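Local coordinates for p-nitrophenyl phosphatase (Pho2) (Archaeoglobus fulgidus, PDB 3QGM), which is probably a phosphatase of the haloacid dehalogenase superfamily and holds a calcium ion in this crystal, at residues 9-14 against 39-44; 32-37 against 64-69. One frame throughout, in Å; residues are numbered along the deposited sequence. Where two conformers were deposited one is given.

Overall arrangement
Both contacts belong to one haloacid dehalogenase-type core. Contact 1 pairs strand 10-14 with the start of strand 42-47 in the central parallel sheet; contact 2 sets helix 27-38, which lies between those strands in the chain, against the loop 64-69 that leads on toward strand 73-75. Their centres are 10 Å apart. The join is Leu36: its O probably accepts a hydrogen bond from Lys41 N at 3.0 Å, part of the Schellman turn at Gly40, and its CB packs on Ile43 CD1 at 3.7 Å. Contact 1 carries Asp14 of the calcium site, whereas the side chain of Val33 in contact 2 stays about 13 Å from the ion.

Contact 1 of 2, residues 9-14 against 39-44; sequences KGYIID and LGKKII. With CA (calcium ion), chain E.
Ile44 O is gripped twice from strand 10-14: Ile13 N gives it a nearly straight hydrogen bond (2.8 Å, 171°), and Ile12 CA adds a C-H...O contact at 3.4 Å. Lys42 O is held in the same way by Tyr11 N and Gly10 CA, but the bond from Tyr11 N, 3.0 Å long, is bent to 140°. Running the other way, Ile44 N reaches Tyr11 O nearly along the C=O axis at 3.0 Å, and Lys42 N reaches Lys9 O at 3.2 Å. These four bonds set a parallel register of Gly10 with Lys42, Tyr11 with Ile43 and Ile12 with Ile44.

On one face, Ile12 CG1 lies beside Ile44 CG2 at 3.7 Å, both side chains pointing the same way. On the other, the Ile13 and Ile43 side chains cross obliquely, Ile13 CD1 meeting Ile43 CG2 at 3.7 Å. Here too the Lys41 chain, bent at chi2 (-56°), slants past the Tyr11 ring, its CG 3.8 Å from Tyr11 CE2. The polar ends turn to the preceding residues: Tyr11 OH bonds to Pro6 O and Lys8 N, and Lys41 NZ makes a salt bridge with Asp7. An alanine in place of Tyr11, without ring or hydroxyl, would probably loosen residues 6-8 and leave the Lys41 methylenes less well packed.

At the strand's C-terminal end both carboxylate oxygens of Asp14 bind calcium, with Asp16 O, Asp212 and three waters, consistent with the HAD-type DxDx(T/V) motif. Helix 27-38 packs over Tyr11, Ile13 and Ile43, helix 190-200 covers Ile12 and Ile44, and strand 207-211 continues the sheet beyond strand 10-14.

Contact 2 of 2, residues 32-37 against 64-69; sequences GVKKLK and FGLEVG
Leu66 is the apolar centre of this contact, pushing its two methyls against one side of helix 27-38. Its CD1 sits 3.8 Å from Val33 CG1, the two side chains crossing at about a right angle. Its CD2 rests on the aliphatic part of Lys34, 3.8 Å from CG of that lysine. Lys34 is extended beyond CG, so its chain runs on past Leu66 CD2 and brings CE to 3.5 Å from Gly65 O.

One helical turn later, Lys37 reaches across with a bend at chi3 (-74°). Its CD comes 3.7 Å from Glu67 O, while NZ stops 3.1 Å from Glu67 N; both nitrogens are donors, so this is proximity and not a bond. The lysine was modelled in two conformers, which suits so loose a hold. Glu67 carries the opposite charge, but its OE1 remains 6.0 Å from Lys37 NZ.

Behind this first shell, Ile19 and Val30 close round Leu66, and Val33 also meets Phe45 of strand 42-47 and Leu259 of helix 259-264. The loop takes its course from Gly65, whose positive phi (106°) closes helix 54-63 in a Schellman motif; a side chain there would jam against the carbonyl of Phe64. Farther along, Arg62 bonds to Val68 O and Glu72 to Gly69 N, holding the loop from its own flanks.

Helix 27-38 is the connection of the beta-alpha-beta crossover between parallel strands 10-14 and 42-47, and the loop after helix 54-63 packs on it. With no direct polar bond between the segments, the contact probably rests largely on van der Waals fit, Leu66 being the most covered residue and the lysine chains adding to it.

Contact 1 of 2, residues 9-14 against 39-44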
loop_
_atom_site.group_PDB
_atom_site.type_symbol
_atom_site.label_atom_id
_atom_site.label_comp_id
_atom_site.label_asym_id
_atom_site.label_seq_id
_atom_site.Cartn_x
_atom_site.Cartn_y
_atom_site.Cartn_z
ATOM N N LYS A 9 36.287 12.294 -14.990
ATOM C CA LYS A 9 36.885 12.838 -13.769
ATOM C C LYS A 9 36.333 12.137 -12.533
ATOM O O LYS A 9 37.071 11.867 -11.576
ATOM C CB LYS A 9 36.639 14.356 -13.668
ATOM C CG LYS A 9 37.647 15.149 -14.507
ATOM C CD LYS A 9 37.317 16.643 -14.647
ATOM C CE LYS A 9 38.167 17.264 -15.820
ATOM N NZ LYS A 9 38.163 18.757 -15.805
ATOM N N GLY A 10 35.037 11.839 -12.551
ATOM C CA GLY A 10 34.380 11.211 -11.399
ATOM C C GLY A 10 33.373 10.122 -11.698
ATOM O O GLY A 10 32.863 9.994 -12.812
ATOM N N TYR A 11 33.079 9.351 -10.661
ATOM C CA TYR A 11 32.203 8.180 -10.750
ATOM C C TYR A 11 31.240 8.178 -9.562
ATOM O O TYR A 11 31.646 8.290 -8.426
ATOM C CB TYR A 11 33.043 6.904 -10.770
ATOM C CG TYR A 11 33.869 6.838 -12.021
ATOM C CD1 TYR A 11 33.377 6.217 -13.167
ATOM C CD2 TYR A 11 35.095 7.466 -12.098
ATOM C CE1 TYR A 11 34.097 6.196 -14.330
ATOM C CE2 TYR A 11 35.823 7.464 -13.291
ATOM C CZ TYR A 11 35.316 6.831 -14.400
ATOM O OH TYR A 11 36.023 6.815 -15.601
ATOM N N ILE A 12 29.962 8.084 -9.864
ATOM C CA ILE A 12 28.912 7.891 -8.873
ATOM C C ILE A 12 28.648 6.401 -8.915
ATOM O O ILE A 12 28.167 5.883 -9.937
ATOM C CB ILE A 12 27.649 8.669 -9.221
ATOM C CG1 ILE A 12 27.971 10.160 -9.080
ATOM C CG2 ILE A 12 26.482 8.232 -8.281
ATOM C CD1 ILE A 12 26.825 11.121 -9.411
ATOM N N ILE A 13 29.022 5.718 -7.820
ATOM C CA ILE A 13 29.018 4.244 -7.780
ATOM C C ILE A 13 27.966 3.695 -6.815
ATOM O O ILE A 13 27.944 3.975 -5.625
ATOM C CB ILE A 13 30.412 3.655 -7.538
ATOM C CG1 ILE A 13 31.407 4.190 -8.588
ATOM C CG2 ILE A 13 30.358 2.148 -7.650
ATOM C CD1 ILE A 13 32.854 3.667 -8.406
ATOM N N ASP A 14 27.022 2.960 -7.377
ATOM C CA ASP A 14 26.088 2.131 -6.564
ATOM C C ASP A 14 26.926 1.111 -5.765
ATOM O O ASP A 14 27.922 0.575 -6.280
ATOM C CB ASP A 14 25.110 1.498 -7.551
ATOM C CG ASP A 14 24.263 0.355 -6.995
ATOM O OD1 ASP A 14 23.741 0.331 -5.842
ATOM O OD2 ASP A 14 24.088 -0.550 -7.831
ATOM N N LEU A 39 44.190 5.469 -10.003
ATOM C CA LEU A 39 44.221 6.332 -11.190
ATOM C C LEU A 39 43.788 7.757 -10.845
ATOM O O LEU A 39 43.582 8.553 -11.766
ATOM C CB LEU A 39 43.282 5.813 -12.286
ATOM C CG LEU A 39 43.789 4.963 -13.452
ATOM C CD1 LEU A 39 45.052 4.206 -13.126
ATOM C CD2 LEU A 39 42.648 4.014 -13.891
ATOM N N GLY A 40 43.587 8.066 -9.554
ATOM C CA GLY A 40 43.228 9.420 -9.140
ATOM C C GLY A 40 41.811 9.878 -9.474
ATOM O O GLY A 40 41.532 11.080 -9.416
ATOM N N LYS A 41 40.906 8.949 -9.813
ATOM C CA LYS A 41 39.522 9.331 -10.113
ATOM C C LYS A 41 38.819 9.565 -8.789
ATOM O O LYS A 41 39.118 8.890 -7.785
ATOM C CB LYS A 41 38.769 8.262 -10.903
ATOM C CG LYS A 41 39.423 7.759 -12.178
ATOM C CD LYS A 41 39.761 8.850 -13.197
ATOM C CE LYS A 41 39.733 8.264 -14.612
ATOM N NZ LYS A 41 40.093 9.243 -15.724
ATOM N N LYS A 42 37.918 10.542 -8.786
ATOM C CA LYS A 42 37.132 10.851 -7.620
ATOM C C LYS A 42 35.909 9.939 -7.674
ATOM O O LYS A 42 35.414 9.612 -8.760
ATOM C CB LYS A 42 36.672 12.308 -7.634
ATOM C CG LYS A 42 37.781 13.366 -7.699
ATOM C CD LYS A 42 37.116 14.700 -8.047
ATOM C CE LYS A 42 37.819 15.945 -7.469
ATOM N NZ LYS A 42 37.023 16.589 -6.389
ATOM N N ILE A 43 35.427 9.542 -6.506
ATOM C CA ILE A 43 34.349 8.581 -6.409
ATOM C C ILE A 43 33.409 9.029 -5.329
ATOM O O ILE A 43 33.826 9.578 -4.322
ATOM C CB ILE A 43 34.897 7.157 -6.067
ATOM C CG1 ILE A 43 35.808 6.653 -7.181
ATOM C CG2 ILE A 43 33.756 6.158 -5.869
ATOM C CD1 ILE A 43 36.212 5.221 -7.002
ATOM N N ILE A 44 32.125 8.830 -5.552
ATOM C CA ILE A 44 31.169 8.927 -4.486
ATOM C C ILE A 44 30.266 7.708 -4.581
ATOM O O ILE A 44 29.741 7.367 -5.657
ATOM C CB ILE A 44 30.396 10.239 -4.485
ATOM C CG1 ILE A 44 29.450 10.302 -3.271
ATOM C CG2 ILE A 44 29.595 10.420 -5.748
ATOM C CD1 ILE A 44 29.044 11.749 -2.869
HETATM CA CA CA E . 22.374 -1.754 -6.699
HETATM O O HOH W 1 21.243 -3.898 -6.414
HETATM O O HOH W 2 21.271 -1.364 -4.664
HETATM O O HOH W 3 20.958 -0.377 -7.510
#

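Contact 2 of 2, residues 32-37 against 64-69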
loop_
_atom_site.group_PDB
_atom_site.type_symbol
_atom_site.label_atom_id
_atom_site.label_comp_id
_atom_site.label_asym_id
_atom_site.label_seq_id
_atom_site.Cartn_x
_atom_site.Cartn_y
_atom_site.Cartn_z
ATOM N N GLY A 32 38.135 -2.957 -8.503
ATOM C CA GLY A 32 37.853 -1.845 -9.390
ATOM C C GLY A 32 37.892 -0.508 -8.702
ATOM O O GLY A 32 38.366 0.477 -9.261
ATOM N N VAL A 33 37.369 -0.450 -7.486
ATOM C CA VAL A 33 37.410 0.805 -6.736
ATOM C C VAL A 33 38.841 1.166 -6.469
ATOM O O VAL A 33 39.267 2.299 -6.677
ATOM C CB VAL A 33 36.686 0.691 -5.386
ATOM C CG1 VAL A 33 37.067 1.914 -4.471
ATOM C CG2 VAL A 33 35.199 0.615 -5.598
ATOM N N LYS A 34 39.599 0.182 -5.995
ATOM C CA LYS A 34 40.983 0.427 -5.671
ATOM C C LYS A 34 41.762 0.909 -6.883
ATOM O O LYS A 34 42.508 1.886 -6.782
ATOM C CB LYS A 34 41.613 -0.825 -5.055
ATOM C CG LYS A 34 41.035 -1.189 -3.678
ATOM C CD LYS A 34 41.902 -2.281 -3.033
ATOM C CE LYS A 34 41.281 -2.867 -1.785
ATOM N NZ LYS A 34 42.023 -4.083 -1.312
ATOM N N LYS A 35 41.584 0.263 -8.040
ATOM C CA LYS A 35 42.256 0.720 -9.259
ATOM C C LYS A 35 41.827 2.129 -9.665
ATOM O O LYS A 35 42.662 2.901 -10.177
ATOM C CB LYS A 35 42.078 -0.253 -10.443
ATOM C CG LYS A 35 42.952 -1.529 -10.374
ATOM C CD LYS A 35 42.325 -2.668 -9.538
ATOM C CE LYS A 35 42.950 -4.066 -9.811
ATOM N NZ LYS A 35 42.663 -5.047 -8.679
ATOM N N LEU A 36 40.552 2.468 -9.428
ATOM C CA LEU A 36 40.047 3.825 -9.700
ATOM C C LEU A 36 40.686 4.935 -8.840
ATOM O O LEU A 36 40.962 6.010 -9.356
ATOM C CB LEU A 36 38.515 3.900 -9.546
ATOM C CG LEU A 36 37.658 3.475 -10.748
ATOM C CD1 LEU A 36 36.167 3.602 -10.403
ATOM C CD2 LEU A 36 37.997 4.287 -11.995
ATOM N N LYS A 37 40.845 4.684 -7.535
ATOM C CA LYS A 37 41.482 5.616 -6.605
ATOM C C LYS A 37 42.929 5.837 -7.040
ATOM O O LYS A 37 43.434 6.978 -7.103
ATOM C CB LYS A 37 41.464 5.053 -5.176
ATOM C CG LYS A 37 40.076 4.858 -4.570
ATOM C CD LYS A 37 40.136 4.291 -3.135
ATOM C CE LYS A 37 40.505 2.805 -3.111
ATOM N NZ LYS A 37 40.579 2.221 -1.793
ATOM N N PHE A 64 35.608 -3.836 3.734
ATOM C CA PHE A 64 35.967 -4.464 2.449
ATOM C C PHE A 64 37.402 -4.163 2.033
ATOM O O PHE A 64 37.909 -4.709 1.066
ATOM C CB PHE A 64 35.031 -3.968 1.327
ATOM C CG PHE A 64 33.584 -4.373 1.494
ATOM C CD1 PHE A 64 33.216 -5.411 2.323
ATOM C CD2 PHE A 64 32.592 -3.716 0.794
ATOM C CE1 PHE A 64 31.905 -5.772 2.455
ATOM C CE2 PHE A 64 31.265 -4.083 0.931
ATOM C CZ PHE A 64 30.922 -5.089 1.775
ATOM N N GLY A 65 38.048 -3.233 2.722
ATOM C CA GLY A 65 39.436 -2.935 2.439
ATOM C C GLY A 65 39.618 -1.631 1.704
ATOM O O GLY A 65 40.723 -1.317 1.257
ATOM N N LEU A 66 38.540 -0.861 1.562
ATOM C CA LEU A 66 38.595 0.368 0.797
ATOM C C LEU A 66 38.931 1.520 1.742
ATOM O O LEU A 66 38.516 1.530 2.912
ATOM C CB LEU A 66 37.255 0.627 0.070
ATOM C CG LEU A 66 36.704 -0.537 -0.773
ATOM C CD1 LEU A 66 35.529 -0.076 -1.592
ATOM C CD2 LEU A 66 37.752 -1.114 -1.680
ATOM N N GLU A 67 39.667 2.477 1.198
ATOM C CA GLU A 67 40.035 3.683 1.877
ATOM C C GLU A 67 38.992 4.696 1.441
ATOM O O GLU A 67 38.936 5.043 0.271
ATOM C CB GLU A 67 41.429 4.127 1.433
ATOM C CG GLU A 67 42.254 4.837 2.500
ATOM C CD GLU A 67 43.598 4.123 2.735
ATOM O OE1 GLU A 67 43.580 3.021 3.343
ATOM O OE2 GLU A 67 44.657 4.644 2.300
ATOM N N VAL A 68 38.165 5.137 2.387
ATOM C CA VAL A 68 36.945 5.902 2.085
ATOM C C VAL A 68 36.749 6.890 3.217
ATOM O O VAL A 68 36.800 6.521 4.382
ATOM C CB VAL A 68 35.672 4.965 2.000
ATOM C CG1 VAL A 68 34.449 5.714 1.554
ATOM C CG2 VAL A 68 35.908 3.776 1.072
ATOM N N GLY A 69 36.555 8.149 2.879
ATOM C CA GLY A 69 36.137 9.170 3.868
ATOM C C GLY A 69 34.621 9.392 3.904
ATOM O O GLY A 69 33.917 9.065 2.949
#